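Putative polysaccharide biosynthesis protein with aminopeptidase-like domain (Clostridium acetobutylicum, PDB 3K9T) binds one zinc ion per subunit of a homotrimer, probably takes part in making modified polysaccharides, and is not expected to have peptidase activity despite its aminopeptidase-like region. Local coordinates at residues K69-K74 and S160-G165; D75-N80 and D153-I158; H95-S100 and P127-Y132; Y99-H104 and E135-S140; M107-L112 and D147-D152. All coordinates share one frame; numbering follows the deposited sequence.

Contact 1: K69-K74 and S160-G165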
# COMPACT_ATOMS: atom_id res chain seq x y z
N LYS A 69 5.90 22.13 43.96
CA LYS A 69 6.54 22.05 45.26
C LYS A 69 7.22 20.70 45.40
O LYS A 69 6.87 19.73 44.72
CB LYS A 69 5.53 22.22 46.40
CG LYS A 69 4.97 23.63 46.48
CD LYS A 69 4.13 23.93 47.72
CE LYS A 69 3.65 25.38 47.67
NZ LYS A 69 4.00 26.14 48.89
N GLU A 70 8.20 20.66 46.28
CA GLU A 70 8.93 19.45 46.52
C GLU A 70 8.23 18.67 47.61
O GLU A 70 7.82 19.24 48.63
CB GLU A 70 10.38 19.77 46.92
CG GLU A 70 11.17 18.52 47.28
CD GLU A 70 12.62 18.77 47.57
OE1 GLU A 70 13.21 19.76 47.06
OE2 GLU A 70 13.17 17.94 48.32
N TRP A 71 8.13 17.36 47.41
CA TRP A 71 7.48 16.44 48.35
C TRP A 71 8.50 15.48 48.94
O TRP A 71 9.39 14.98 48.23
CB TRP A 71 6.38 15.63 47.64
CG TRP A 71 5.59 14.73 48.53
CD1 TRP A 71 4.71 15.12 49.51
CD2 TRP A 71 5.58 13.30 48.54
NE1 TRP A 71 4.17 14.02 50.12
CE2 TRP A 71 4.68 12.89 49.54
CE3 TRP A 71 6.24 12.32 47.79
CZ2 TRP A 71 4.43 11.54 49.81
CZ3 TRP A 71 5.98 10.98 48.05
CH2 TRP A 71 5.08 10.61 49.05
N ASN A 72 8.35 15.22 50.25
CA ASN A 72 9.20 14.26 50.96
C ASN A 72 8.40 13.49 51.99
O ASN A 72 7.36 13.97 52.42
CB ASN A 72 10.36 14.96 51.62
CG ASN A 72 11.46 15.26 50.64
OD1 ASN A 72 12.16 14.34 50.18
ND2 ASN A 72 11.60 16.54 50.27
N ILE A 73 8.87 12.30 52.37
CA ILE A 73 8.12 11.49 53.32
C ILE A 73 9.09 10.70 54.19
O ILE A 73 10.02 10.10 53.68
CB ILE A 73 7.08 10.57 52.57
CG1 ILE A 73 6.24 9.72 53.55
CG2 ILE A 73 7.76 9.67 51.53
CD1 ILE A 73 4.86 9.30 52.98
N LYS A 74 8.86 10.75 55.51
CA LYS A 74 9.61 10.00 56.52
C LYS A 74 8.87 8.70 56.92
O LYS A 74 9.46 7.63 57.00
CB LYS A 74 9.81 10.86 57.78
CG LYS A 74 10.75 12.04 57.58
CD LYS A 74 10.76 13.00 58.79
CE LYS A 74 11.23 14.41 58.37
NZ LYS A 74 10.29 15.12 57.42
N SER A 160 4.84 13.69 56.18
CA SER A 160 5.36 14.17 54.90
C SER A 160 5.56 15.67 54.93
O SER A 160 5.18 16.32 55.89
CB SER A 160 4.36 13.81 53.78
OG SER A 160 3.07 14.33 54.04
N SER A 161 6.16 16.21 53.87
CA SER A 161 6.25 17.66 53.70
C SER A 161 6.04 18.02 52.26
O SER A 161 6.43 17.26 51.38
CB SER A 161 7.61 18.23 54.14
OG SER A 161 8.66 17.67 53.38
N LEU A 162 5.43 19.18 52.03
CA LEU A 162 5.12 19.68 50.69
C LEU A 162 5.44 21.17 50.75
O LEU A 162 4.65 21.98 51.26
CB LEU A 162 3.66 19.40 50.36
CG LEU A 162 3.14 19.60 48.94
CD1 LEU A 162 3.99 18.91 47.88
CD2 LEU A 162 1.69 19.10 48.87
N GLU A 163 6.61 21.53 50.24
CA GLU A 163 7.18 22.85 50.41
C GLU A 163 7.91 23.22 49.15
O GLU A 163 8.31 22.33 48.40
CB GLU A 163 8.22 22.84 51.55
CG GLU A 163 7.69 22.56 52.96
CD GLU A 163 6.57 23.52 53.40
OE1 GLU A 163 6.56 24.69 52.93
OE2 GLU A 163 5.70 23.10 54.21
N ASP A 164 8.07 24.52 48.93
CA ASP A 164 8.90 25.01 47.85
C ASP A 164 10.24 24.37 48.03
O ASP A 164 10.74 24.30 49.14
CB ASP A 164 9.08 26.54 47.92
CG ASP A 164 7.90 27.30 47.33
OD1 ASP A 164 6.94 26.68 46.80
OD2 ASP A 164 7.95 28.55 47.37
N GLY A 165 10.79 23.85 46.94
CA GLY A 165 12.07 23.14 46.97
C GLY A 165 12.65 23.17 45.57
O GLY A 165 12.76 24.24 44.92
O HOH W 1 6.16 26.41 50.56
O HOH W 2 9.24 18.52 51.11
O HOH W 3 8.99 14.83 55.10
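Trp71 overlaps Leu162 and Ser160 on one face of an antiparallel strand pair, its CB 4.1 Å from Leu162 CD1. CG stands anti to the backbone N (chi1 -176°), and the indole lies toward Ser160, the partner of Ile73, with NE1 3.7 Å from Ser160 CB. Ser100 O accepts from Trp71 NE1 and is hydrogen-bonded to Ser160 OG as well, while the Tyr99 ring stacks on the indole. The other face is polar. Asn72 ND2 donates to Glu70 OE2 at 2.9 Å, on the anti side of the carboxylate and close to the amide plane, and Arg39 forms a salt bridge to the same OE2. Asn72 OD1 turns to Asn36 N. A water bonded to Glu70 O, Asn72 ND2 and Ser161 OG joins the strands over this face. The backbones pair at Glu70 with Glu163 and at Asn72 with Ser161, where Asn72 N donates to Ser161 O over 3.0 Å. At the end of the pair Lys69 crosses Asp164; NZ is 3.6 Å from Asp164 OD1, a long salt bridge, and a second water accepts a hydrogen bond from Lys69 NZ and donates one to Glu163 OE1. The two faces thus differ in chemistry: an indole and a leucine lie on one, and on the other an amide-carboxylate-guanidinium chain ties this end of the insert sheet to the aminopeptidase-like region.

Contact 2: D75-N80 and D153-I158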
# COMPACT_ATOMS: atom_id res chain seq x y z
N ASP A 75 7.58 8.79 57.17
CA ASP A 75 6.85 7.62 57.61
C ASP A 75 5.39 7.86 57.35
O ASP A 75 4.98 9.00 57.15
CB ASP A 75 7.10 7.40 59.12
CG ASP A 75 6.85 5.96 59.60
OD1 ASP A 75 6.59 5.05 58.80
OD2 ASP A 75 6.95 5.73 60.82
N ALA A 76 4.64 6.77 57.31
CA ALA A 76 3.19 6.81 57.18
C ALA A 76 2.65 5.51 57.73
O ALA A 76 3.28 4.45 57.57
CB ALA A 76 2.79 6.99 55.75
N TYR A 77 1.51 5.58 58.42
CA TYR A 77 0.84 4.39 58.95
C TYR A 77 -0.58 4.65 59.43
O TYR A 77 -0.93 5.80 59.76
CB TYR A 77 1.65 3.73 60.08
CG TYR A 77 2.11 4.66 61.21
CD1 TYR A 77 1.31 4.89 62.33
CD2 TYR A 77 3.36 5.27 61.15
CE1 TYR A 77 1.75 5.74 63.36
CE2 TYR A 77 3.80 6.10 62.16
CZ TYR A 77 3.00 6.33 63.26
OH TYR A 77 3.48 7.17 64.25
N VAL A 78 -1.39 3.59 59.41
CA VAL A 78 -2.70 3.54 60.04
C VAL A 78 -2.53 2.51 61.16
O VAL A 78 -2.16 1.36 60.93
CB VAL A 78 -3.82 3.08 59.09
CG1 VAL A 78 -5.13 2.87 59.87
CG2 VAL A 78 -4.01 4.08 57.92
N ARG A 79 -2.79 2.94 62.39
CA ARG A 79 -2.57 2.07 63.55
C ARG A 79 -3.89 1.86 64.28
O ARG A 79 -4.66 2.79 64.42
CB ARG A 79 -1.58 2.76 64.46
CG ARG A 79 -1.03 1.90 65.54
CD ARG A 79 -0.25 2.77 66.50
NE ARG A 79 1.20 2.70 66.32
CZ ARG A 79 2.04 3.72 66.43
NH1 ARG A 79 1.59 4.97 66.64
NH2 ARG A 79 3.34 3.52 66.26
N ASN A 80 -4.15 0.64 64.74
CA ASN A 80 -5.39 0.36 65.49
C ASN A 80 -5.18 0.57 67.00
O ASN A 80 -4.06 0.81 67.45
CB ASN A 80 -5.96 -1.03 65.15
CG ASN A 80 -5.11 -2.17 65.69
OD1 ASN A 80 -4.30 -1.99 66.60
ND2 ASN A 80 -5.29 -3.36 65.11
N ASP A 153 -11.09 2.95 66.35
CA ASP A 153 -10.45 4.26 66.31
C ASP A 153 -9.03 3.98 65.87
O ASP A 153 -8.29 3.21 66.51
CB ASP A 153 -10.48 5.01 67.65
CG ASP A 153 -11.80 5.73 67.89
OD1 ASP A 153 -12.23 6.53 67.02
OD2 ASP A 153 -12.40 5.49 68.96
N TYR A 154 -8.67 4.60 64.76
CA TYR A 154 -7.38 4.39 64.16
C TYR A 154 -6.56 5.67 64.25
O TYR A 154 -7.09 6.74 64.04
CB TYR A 154 -7.55 3.99 62.69
CG TYR A 154 -8.12 2.61 62.46
CD1 TYR A 154 -7.30 1.48 62.55
CD2 TYR A 154 -9.47 2.42 62.14
CE1 TYR A 154 -7.80 0.21 62.34
CE2 TYR A 154 -9.98 1.14 61.92
CZ TYR A 154 -9.14 0.03 62.02
OH TYR A 154 -9.62 -1.25 61.82
N GLU A 155 -5.29 5.53 64.61
CA GLU A 155 -4.33 6.62 64.49
C GLU A 155 -3.85 6.62 63.03
O GLU A 155 -3.42 5.58 62.51
CB GLU A 155 -3.13 6.42 65.42
CG GLU A 155 -2.32 7.69 65.68
CD GLU A 155 -0.98 7.44 66.38
OE1 GLU A 155 -0.63 6.28 66.63
OE2 GLU A 155 -0.27 8.42 66.65
N VAL A 156 -3.97 7.77 62.38
CA VAL A 156 -3.61 7.93 60.99
C VAL A 156 -2.49 8.95 60.90
O VAL A 156 -2.69 10.13 61.20
CB VAL A 156 -4.81 8.42 60.18
CG1 VAL A 156 -4.43 8.57 58.69
CG2 VAL A 156 -5.99 7.45 60.38
N VAL A 157 -1.33 8.48 60.46
CA VAL A 157 -0.14 9.30 60.36
C VAL A 157 0.47 9.23 58.96
O VAL A 157 0.77 8.14 58.47
CB VAL A 157 0.94 8.83 61.37
CG1 VAL A 157 2.23 9.60 61.17
CG2 VAL A 157 0.46 8.96 62.79
N ILE A 158 0.59 10.39 58.32
CA ILE A 158 1.43 10.55 57.13
C ILE A 158 2.40 11.68 57.48
O ILE A 158 2.01 12.86 57.48
CB ILE A 158 0.65 10.92 55.84
CG1 ILE A 158 -0.35 9.84 55.45
CG2 ILE A 158 1.64 11.15 54.71
CD1 ILE A 158 -1.33 10.27 54.31
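Strands 75-79 and 153-158 run antiparallel, 167° between their directions and 4.5 Å apart at closest, with hydrogen-bonded pairs at Tyr77-Val157 and Arg79-Glu155. On the face bearing these four side chains, Val157 lies beside Tyr77 and points the same way, its CB over the ring face 3.8 Å from the centroid in a CH-pi contact. CG2 of the valine comes to 3.5 Å from Tyr77 CE1. Lys85 makes a cation-pi contact with the same ring. Next along, Arg79 and Glu155 lie side by side, pointing the same way, the arginine chain bent before its guanidinium. NH1 donates to Glu155 OE1 at 2.6 Å, from the syn side and 24° out of the carboxylate plane, while OE1 stays near the guanidinium plane; the two planes are 34° apart. Tyr77 CE1 covers one face of that guanidinium near its rim. Ala76, Val78, Val156 and Ile158 fill the other face, all four against Phe139. Beside them Val78 CG1 approaches Tyr154 CD1 at 3.7 Å, and Asn80 CB meets CE1 of the same ring; Tyr154 OH bonds Cys150 O. The salt bridge, partly exposed and flanked by a tyrosine, lends the face of Tyr77 and Arg79 a directional charged link between the two central strands, whereas the opposite face is apolar and forms part of the core of the insert.

Contact 3: H95-S100 and P127-Y132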
# COMPACT_ATOMS: atom_id res chain seq x y z
N HIS A 95 1.78 1.92 49.65
CA HIS A 95 0.74 2.20 50.66
C HIS A 95 0.36 3.69 50.82
O HIS A 95 -0.69 3.97 51.37
CB HIS A 95 1.11 1.66 52.05
CG HIS A 95 1.04 0.18 52.18
ND1 HIS A 95 -0.10 -0.53 51.89
CD2 HIS A 95 1.95 -0.73 52.61
CE1 HIS A 95 0.12 -1.82 52.09
NE2 HIS A 95 1.35 -1.97 52.54
N VAL A 96 1.20 4.63 50.37
CA VAL A 96 0.89 6.05 50.47
C VAL A 96 0.74 6.65 49.08
O VAL A 96 1.55 6.38 48.19
CB VAL A 96 1.97 6.87 51.24
CG1 VAL A 96 1.64 8.37 51.20
CG2 VAL A 96 2.04 6.43 52.67
N MSE A 97 -0.31 7.45 48.91
CA MSE A 97 -0.56 8.17 47.67
C MSE A 97 0.53 9.25 47.52
O MSE A 97 0.75 10.07 48.42
CB MSE A 97 -1.96 8.77 47.72
CG MSE A 97 -2.37 9.60 46.48
SE MSE A 97 -3.99 10.60 46.86
CE MSE A 97 -5.24 9.09 46.77
N SER A 98 1.23 9.23 46.39
CA SER A 98 2.37 10.10 46.19
C SER A 98 1.89 11.54 46.24
O SER A 98 0.87 11.87 45.67
CB SER A 98 3.06 9.81 44.85
OG SER A 98 4.36 10.37 44.80
N TYR A 99 2.66 12.37 46.93
CA TYR A 99 2.36 13.78 47.18
C TYR A 99 1.32 13.96 48.29
O TYR A 99 0.75 15.05 48.41
CB TYR A 99 2.03 14.57 45.89
CG TYR A 99 3.22 15.32 45.31
CD1 TYR A 99 4.38 14.63 44.92
CD2 TYR A 99 3.21 16.70 45.15
CE1 TYR A 99 5.48 15.29 44.38
CE2 TYR A 99 4.35 17.38 44.62
CZ TYR A 99 5.48 16.67 44.25
OH TYR A 99 6.59 17.30 43.70
N SER A 100 1.10 12.94 49.12
CA SER A 100 0.14 13.06 50.22
C SER A 100 0.53 14.19 51.19
O SER A 100 1.65 14.24 51.70
CB SER A 100 -0.02 11.75 51.03
OG SER A 100 -0.90 10.82 50.40
N PRO A 127 -2.82 -0.83 45.15
CA PRO A 127 -2.77 0.10 44.03
C PRO A 127 -1.79 1.27 44.26
O PRO A 127 -1.66 1.74 45.38
CB PRO A 127 -4.21 0.61 43.94
CG PRO A 127 -4.80 0.42 45.28
CD PRO A 127 -4.04 -0.70 45.95
N TYR A 128 -1.13 1.69 43.18
CA TYR A 128 -0.28 2.89 43.16
C TYR A 128 -1.09 4.11 42.75
O TYR A 128 -1.67 4.15 41.68
CB TYR A 128 0.90 2.69 42.19
CG TYR A 128 1.71 3.92 41.85
CD1 TYR A 128 2.34 4.69 42.83
CD2 TYR A 128 1.88 4.28 40.53
CE1 TYR A 128 3.08 5.83 42.49
CE2 TYR A 128 2.62 5.41 40.17
CZ TYR A 128 3.21 6.18 41.14
OH TYR A 128 3.95 7.25 40.71
N LEU A 129 -1.15 5.10 43.63
CA LEU A 129 -1.88 6.34 43.35
C LEU A 129 -0.98 7.55 43.62
O LEU A 129 -0.05 7.49 44.42
CB LEU A 129 -3.18 6.43 44.17
CG LEU A 129 -4.24 5.36 43.89
CD1 LEU A 129 -5.25 5.25 45.01
CD2 LEU A 129 -4.91 5.68 42.60
N THR A 130 -1.27 8.63 42.91
CA THR A 130 -0.55 9.89 43.03
C THR A 130 -1.55 11.05 43.10
O THR A 130 -2.70 10.92 42.69
CB THR A 130 0.39 10.17 41.82
OG1 THR A 130 -0.40 10.49 40.68
CG2 THR A 130 1.30 8.98 41.52
N SER A 131 -1.10 12.19 43.61
CA SER A 131 -1.93 13.39 43.62
C SER A 131 -1.02 14.58 43.53
O SER A 131 -0.89 15.34 44.47
CB SER A 131 -2.79 13.47 44.88
OG SER A 131 -3.64 14.60 44.80
N TYR A 132 -0.36 14.73 42.40
CA TYR A 132 0.69 15.73 42.27
C TYR A 132 0.18 17.15 42.30
O TYR A 132 0.80 18.03 42.91
CB TYR A 132 1.47 15.53 40.98
CG TYR A 132 2.16 14.20 40.86
CD1 TYR A 132 2.78 13.60 41.95
CD2 TYR A 132 2.24 13.56 39.63
CE1 TYR A 132 3.42 12.37 41.83
CE2 TYR A 132 2.88 12.32 39.49
CZ TYR A 132 3.48 11.75 40.59
OH TYR A 132 4.13 10.55 40.46
O HOH W 4 0.12 4.72 46.11
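The rings of Tyr99 and Tyr132 meet in an offset edge-to-face pair, the edge of Tyr132 turned toward the face of Tyr99 with the planes at 80° and the centroids 5.3 Å apart. Tyr132 CD1 makes the closest approach, 3.5 Å from Tyr99 CD1. One face of the Tyr132 ring is covered near its rim by Thr130 CB from its own segment, and Ser98 OG, hydrogen-bonded to Ser32 OG, lies at its edge, 3.7 Å from CE1. Ser131 O comes within 3.3 Å of Tyr99 CB. Between the backbones a single bridge forms: Ser98 N donates to Leu129 O at 2.9 Å, and Ser131 N to Ser98 O. Met97, a selenomethionine, brings CG near the Thr130 carbonyl carbon and SE to 3.7 Å from Ser131 CB. The type II turn from Met97 to Ser100 is closed by Ser100 OG donating to Met97 O, alongside a weak backbone bond. Both segments are loops of the insert, between strands 85-88 and 103-108 and between strands 116-117 and 139-140. Val96 packs on Ile73 and Ala76 of strand 70-79 and Tyr99 on Leu162 of strand 153-163, while the side chain of Thr130 is about 8 Å from the zinc ion and Tyr128 meets the zinc ligand His325 edge-to-face.

Contact 4: Y99-H104 and E135-S140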
# COMPACT_ATOMS: atom_id res chain seq x y z
N TYR A 99 2.66 12.37 46.93
CA TYR A 99 2.36 13.78 47.18
C TYR A 99 1.32 13.96 48.29
O TYR A 99 0.75 15.05 48.41
CB TYR A 99 2.03 14.57 45.89
CG TYR A 99 3.22 15.32 45.31
CD1 TYR A 99 4.38 14.63 44.92
CD2 TYR A 99 3.21 16.70 45.15
CE1 TYR A 99 5.48 15.29 44.38
CE2 TYR A 99 4.35 17.38 44.62
CZ TYR A 99 5.48 16.67 44.25
OH TYR A 99 6.59 17.30 43.70
N SER A 100 1.10 12.94 49.12
CA SER A 100 0.14 13.06 50.22
C SER A 100 0.53 14.19 51.19
O SER A 100 1.65 14.24 51.70
CB SER A 100 -0.02 11.75 51.03
OG SER A 100 -0.90 10.82 50.40
N VAL A 101 -0.42 15.10 51.42
CA VAL A 101 -0.27 16.16 52.43
C VAL A 101 -0.05 15.51 53.81
O VAL A 101 -0.50 14.40 54.03
CB VAL A 101 -1.49 17.10 52.39
CG1 VAL A 101 -1.55 17.82 51.04
CG2 VAL A 101 -2.78 16.32 52.63
N PRO A 102 0.69 16.15 54.72
CA PRO A 102 0.87 15.51 56.02
C PRO A 102 -0.44 15.43 56.83
O PRO A 102 -1.25 16.35 56.74
CB PRO A 102 1.87 16.42 56.74
CG PRO A 102 1.81 17.70 56.01
CD PRO A 102 1.45 17.40 54.61
N VAL A 103 -0.65 14.33 57.56
CA VAL A 103 -1.86 14.17 58.34
C VAL A 103 -1.51 13.43 59.62
O VAL A 103 -0.66 12.55 59.63
CB VAL A 103 -3.02 13.43 57.58
CG1 VAL A 103 -2.82 13.48 56.03
CG2 VAL A 103 -3.21 11.97 58.07
N HIS A 104 -2.17 13.84 60.71
CA HIS A 104 -2.02 13.19 62.00
C HIS A 104 -3.37 13.26 62.70
O HIS A 104 -3.76 14.31 63.21
CB HIS A 104 -0.91 13.86 62.82
CG HIS A 104 -0.60 13.15 64.09
ND1 HIS A 104 -1.09 11.89 64.38
CD2 HIS A 104 0.21 13.48 65.13
CE1 HIS A 104 -0.64 11.50 65.56
NE2 HIS A 104 0.16 12.44 66.03
N GLU A 135 -4.07 19.15 46.13
CA GLU A 135 -3.70 18.69 47.47
C GLU A 135 -4.64 17.59 47.94
O GLU A 135 -5.85 17.69 47.75
CB GLU A 135 -3.68 19.83 48.47
CG GLU A 135 -2.41 20.65 48.37
CD GLU A 135 -2.44 21.90 49.24
OE1 GLU A 135 -3.29 22.00 50.15
OE2 GLU A 135 -1.58 22.79 49.02
N ASN A 136 -4.09 16.56 48.55
CA ASN A 136 -4.86 15.37 48.90
C ASN A 136 -4.01 14.40 49.72
O ASN A 136 -2.82 14.66 49.97
CB ASN A 136 -5.31 14.71 47.60
CG ASN A 136 -6.47 13.73 47.79
OD1 ASN A 136 -7.11 13.69 48.85
ND2 ASN A 136 -6.74 12.92 46.75
N TRP A 137 -4.62 13.30 50.19
CA TRP A 137 -3.88 12.24 50.87
C TRP A 137 -4.60 10.89 50.79
O TRP A 137 -5.82 10.81 50.81
CB TRP A 137 -3.54 12.61 52.33
CG TRP A 137 -4.69 12.69 53.29
CD1 TRP A 137 -5.44 13.78 53.54
CD2 TRP A 137 -5.20 11.64 54.13
NE1 TRP A 137 -6.41 13.49 54.47
CE2 TRP A 137 -6.28 12.18 54.85
CE3 TRP A 137 -4.87 10.30 54.33
CZ2 TRP A 137 -7.02 11.43 55.78
CZ3 TRP A 137 -5.61 9.55 55.26
CH2 TRP A 137 -6.67 10.13 55.97
N GLY A 138 -3.84 9.81 50.71
CA GLY A 138 -4.45 8.50 50.64
C GLY A 138 -3.57 7.36 51.08
O GLY A 138 -2.35 7.48 51.12
N PHE A 139 -4.21 6.25 51.44
CA PHE A 139 -3.52 5.02 51.72
C PHE A 139 -4.05 3.95 50.76
O PHE A 139 -5.28 3.87 50.52
CB PHE A 139 -3.74 4.54 53.15
CG PHE A 139 -2.95 5.28 54.18
CD1 PHE A 139 -1.67 4.86 54.53
CD2 PHE A 139 -3.46 6.42 54.79
CE1 PHE A 139 -0.92 5.54 55.48
CE2 PHE A 139 -2.72 7.11 55.74
CZ PHE A 139 -1.45 6.67 56.09
N SER A 140 -3.13 3.13 50.24
CA SER A 140 -3.49 1.97 49.46
C SER A 140 -3.28 0.69 50.27
O SER A 140 -2.37 0.62 51.09
CB SER A 140 -2.63 1.93 48.22
OG SER A 140 -3.09 2.85 47.27
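Trp137 meets Ser100, Val101 and Val103 in turn as its side chain runs outward. Its CB lies 3.7 Å from Ser100 OG, with Val101 CG2 about as near. CG, placed between the backbone N and the carbonyl carbon (chi1 69°), is 3.4 Å from Val103 CG1. That methyl sits over the face of the five-membered ring, 3.5 Å from its centroid and 14° off the normal, a CH-pi contact in which the valine crosses the indole at about a right angle. CD1 touches both valines, with Val101 CG2 at 3.8 Å, whereas NE1 and CE2 meet Val103 CG1 from farther off. Farther round the six-membered ring, CE3 lies against Ile158 of strand 153-163, CZ3 touches the edge of Phe139, and CH2 reaches Met107 and Leu112. Tyr115 stacks on the indole as well.

The backbone fixes the root of this side chain. Val101 N donates to Asn136 O at 2.8 Å, nearly straight, and Gly138 N donates to Ser100 OG over 3.1 Å, so the segment 99-104 grips the chain both before and after the tryptophan. The serine hydroxyl that closes the turn at Met97 thus acts as an acceptor here. Val101 CG1 extends the contact to Glu135 CB, 3.9 Å away. Apolar groups on several sides of a buried indole are typical of a hydrophobic core; here it lies on one face of the antiparallel sheet of the insert, where the loop leading to strand 139-140 covers edge strand 103-108.

Contact 5: M107-L112 and D147-D152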
# COMPACT_ATOMS: atom_id res chain seq x y z
N MSE A 107 -9.27 8.61 63.57
CA MSE A 107 -10.52 8.49 62.86
C MSE A 107 -11.10 7.09 63.01
O MSE A 107 -10.37 6.12 63.28
CB MSE A 107 -10.39 8.90 61.39
CG MSE A 107 -8.99 9.07 60.89
SE MSE A 107 -9.00 9.75 59.07
CE MSE A 107 -7.46 10.86 59.28
N THR A 108 -12.42 7.01 62.89
CA THR A 108 -13.10 5.74 62.92
C THR A 108 -12.98 5.13 61.51
O THR A 108 -12.65 5.84 60.56
CB THR A 108 -14.57 5.90 63.34
OG1 THR A 108 -15.35 6.33 62.22
CG2 THR A 108 -14.71 6.88 64.52
N LEU A 109 -13.25 3.83 61.39
CA LEU A 109 -13.13 3.14 60.10
C LEU A 109 -13.93 3.86 59.01
O LEU A 109 -13.42 4.06 57.89
CB LEU A 109 -13.55 1.66 60.18
CG LEU A 109 -13.27 0.79 58.92
CD1 LEU A 109 -11.80 0.75 58.56
CD2 LEU A 109 -13.76 -0.64 59.06
N ASP A 110 -15.16 4.25 59.36
CA ASP A 110 -16.05 4.92 58.40
C ASP A 110 -15.53 6.28 57.92
O ASP A 110 -15.83 6.69 56.79
CB ASP A 110 -17.43 5.08 58.99
CG ASP A 110 -18.08 3.75 59.28
OD1 ASP A 110 -18.02 2.86 58.40
OD2 ASP A 110 -18.65 3.61 60.39
N GLU A 111 -14.76 6.97 58.76
CA GLU A 111 -14.20 8.28 58.37
C GLU A 111 -12.93 8.05 57.56
O GLU A 111 -12.62 8.84 56.68
CB GLU A 111 -13.93 9.22 59.58
CG GLU A 111 -14.55 8.80 60.90
CD GLU A 111 -14.49 9.87 61.99
OE1 GLU A 111 -15.33 10.81 61.98
OE2 GLU A 111 -13.64 9.74 62.91
N LEU A 112 -12.19 6.98 57.86
CA LEU A 112 -10.97 6.62 57.13
C LEU A 112 -11.26 6.08 55.72
O LEU A 112 -10.59 6.45 54.74
CB LEU A 112 -10.15 5.57 57.91
CG LEU A 112 -8.71 5.23 57.50
CD1 LEU A 112 -7.80 6.46 57.43
CD2 LEU A 112 -8.13 4.21 58.48
N ASP A 147 -10.69 -6.05 53.91
CA ASP A 147 -11.83 -6.86 54.37
C ASP A 147 -11.68 -7.37 55.80
O ASP A 147 -12.68 -7.71 56.43
CB ASP A 147 -12.02 -8.07 53.45
CG ASP A 147 -12.43 -7.69 52.02
OD1 ASP A 147 -12.99 -6.59 51.81
OD2 ASP A 147 -12.17 -8.53 51.12
N GLU A 148 -10.45 -7.46 56.29
CA GLU A 148 -10.19 -7.91 57.64
C GLU A 148 -10.13 -6.72 58.62
O GLU A 148 -9.92 -6.94 59.80
CB GLU A 148 -8.92 -8.79 57.71
CG GLU A 148 -9.17 -10.29 57.40
N LEU A 149 -10.35 -5.49 58.15
CA LEU A 149 -10.29 -4.31 59.05
C LEU A 149 -11.55 -4.09 59.86
O LEU A 149 -12.65 -4.24 59.36
CB LEU A 149 -10.03 -3.01 58.28
CG LEU A 149 -8.62 -2.69 57.78
CD1 LEU A 149 -8.77 -1.47 56.92
CD2 LEU A 149 -7.67 -2.45 58.93
N CYS A 150 -11.37 -3.66 61.11
CA CYS A 150 -12.49 -3.44 62.04
C CYS A 150 -13.03 -2.04 62.16
O CYS A 150 -12.36 -1.05 61.81
CB CYS A 150 -12.06 -3.78 63.45
SG CYS A 150 -11.92 -5.49 63.58
N ASP A 151 -14.25 -1.97 62.69
CA ASP A 151 -14.79 -0.74 63.22
C ASP A 151 -13.85 -0.46 64.38
O ASP A 151 -13.57 -1.35 65.18
CB ASP A 151 -16.24 -0.89 63.70
CG ASP A 151 -17.26 -0.49 62.65
OD1 ASP A 151 -17.04 -0.76 61.45
OD2 ASP A 151 -18.29 0.12 63.03
N ASP A 152 -13.33 0.76 64.47
CA ASP A 152 -12.31 1.05 65.46
C ASP A 152 -11.93 2.53 65.41
O ASP A 152 -12.44 3.27 64.56
CB ASP A 152 -11.06 0.19 65.16
CG ASP A 152 -10.11 0.08 66.34
OD1 ASP A 152 -10.50 0.47 67.44
OD2 ASP A 152 -8.97 -0.38 66.18
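Leu109 has CG anti to the backbone N (chi1 -171°) and CD1 turned by a chi2 of 59°, a shape that lays both methyls against the chain at 149-151, where Leu149 has its CG anti to the carbonyl carbon (chi1 -77°). The two leucines meet methyl to methyl, CD1 to CD1 at 4.1 Å, their side chains oblique to one another. The other methyl, Leu109 CD2, presses on the peptide instead, 3.1 Å from Cys150 O; CB and CG of Leu109 also face that oxygen. Thr108 is the N-cap of helix 109-112, and the chain passes there directly from strand 103-108 into the helix. The backbone N of Thr108 donates to Glu111 OE2 at 3.0 Å through the anti lone pair of the carboxylate, the N3-side-chain half of a capping box, while Thr108 O accepts from both Glu111 N and Leu112 N. Asp152 O approaches the same helix start: it lies 3.0 Å from Thr108 CA in a CA-H...O contact and takes a weak bond from Leu109 N at 3.3 Å. The Asp152 carboxylate leads away and is bound by Ser81 N. Nearer the surface Asp110 OD2 and Asp151 OD2 stand 4.4 Å apart, like charges that probably repel mildly on this exposed side, while Leu149 also touches Leu141 and Tyr154.

All five contacts lie in the insert, residues 57-165, and contact 1 closes a chain loop within which the other four are nested. Contacts 1 and 2, centres 19 Å apart, are successive lengths of the same pair, strands 70-79 and 153-163. Contacts 4 and 5 use strand 103-108, the neighbour of 153-163 in the four-stranded sheet; their segments alternate along the chain, and their centres are 17 Å apart. Contacts 3 and 4 share Tyr99 and Ser100, with centres only 7 Å apart. The centres of contacts 1, 2 and 5 lie about 26, 35 and 40 Å from the chain's centre: the insert sheet runs outward, while the loops of contact 3 approach the zinc site.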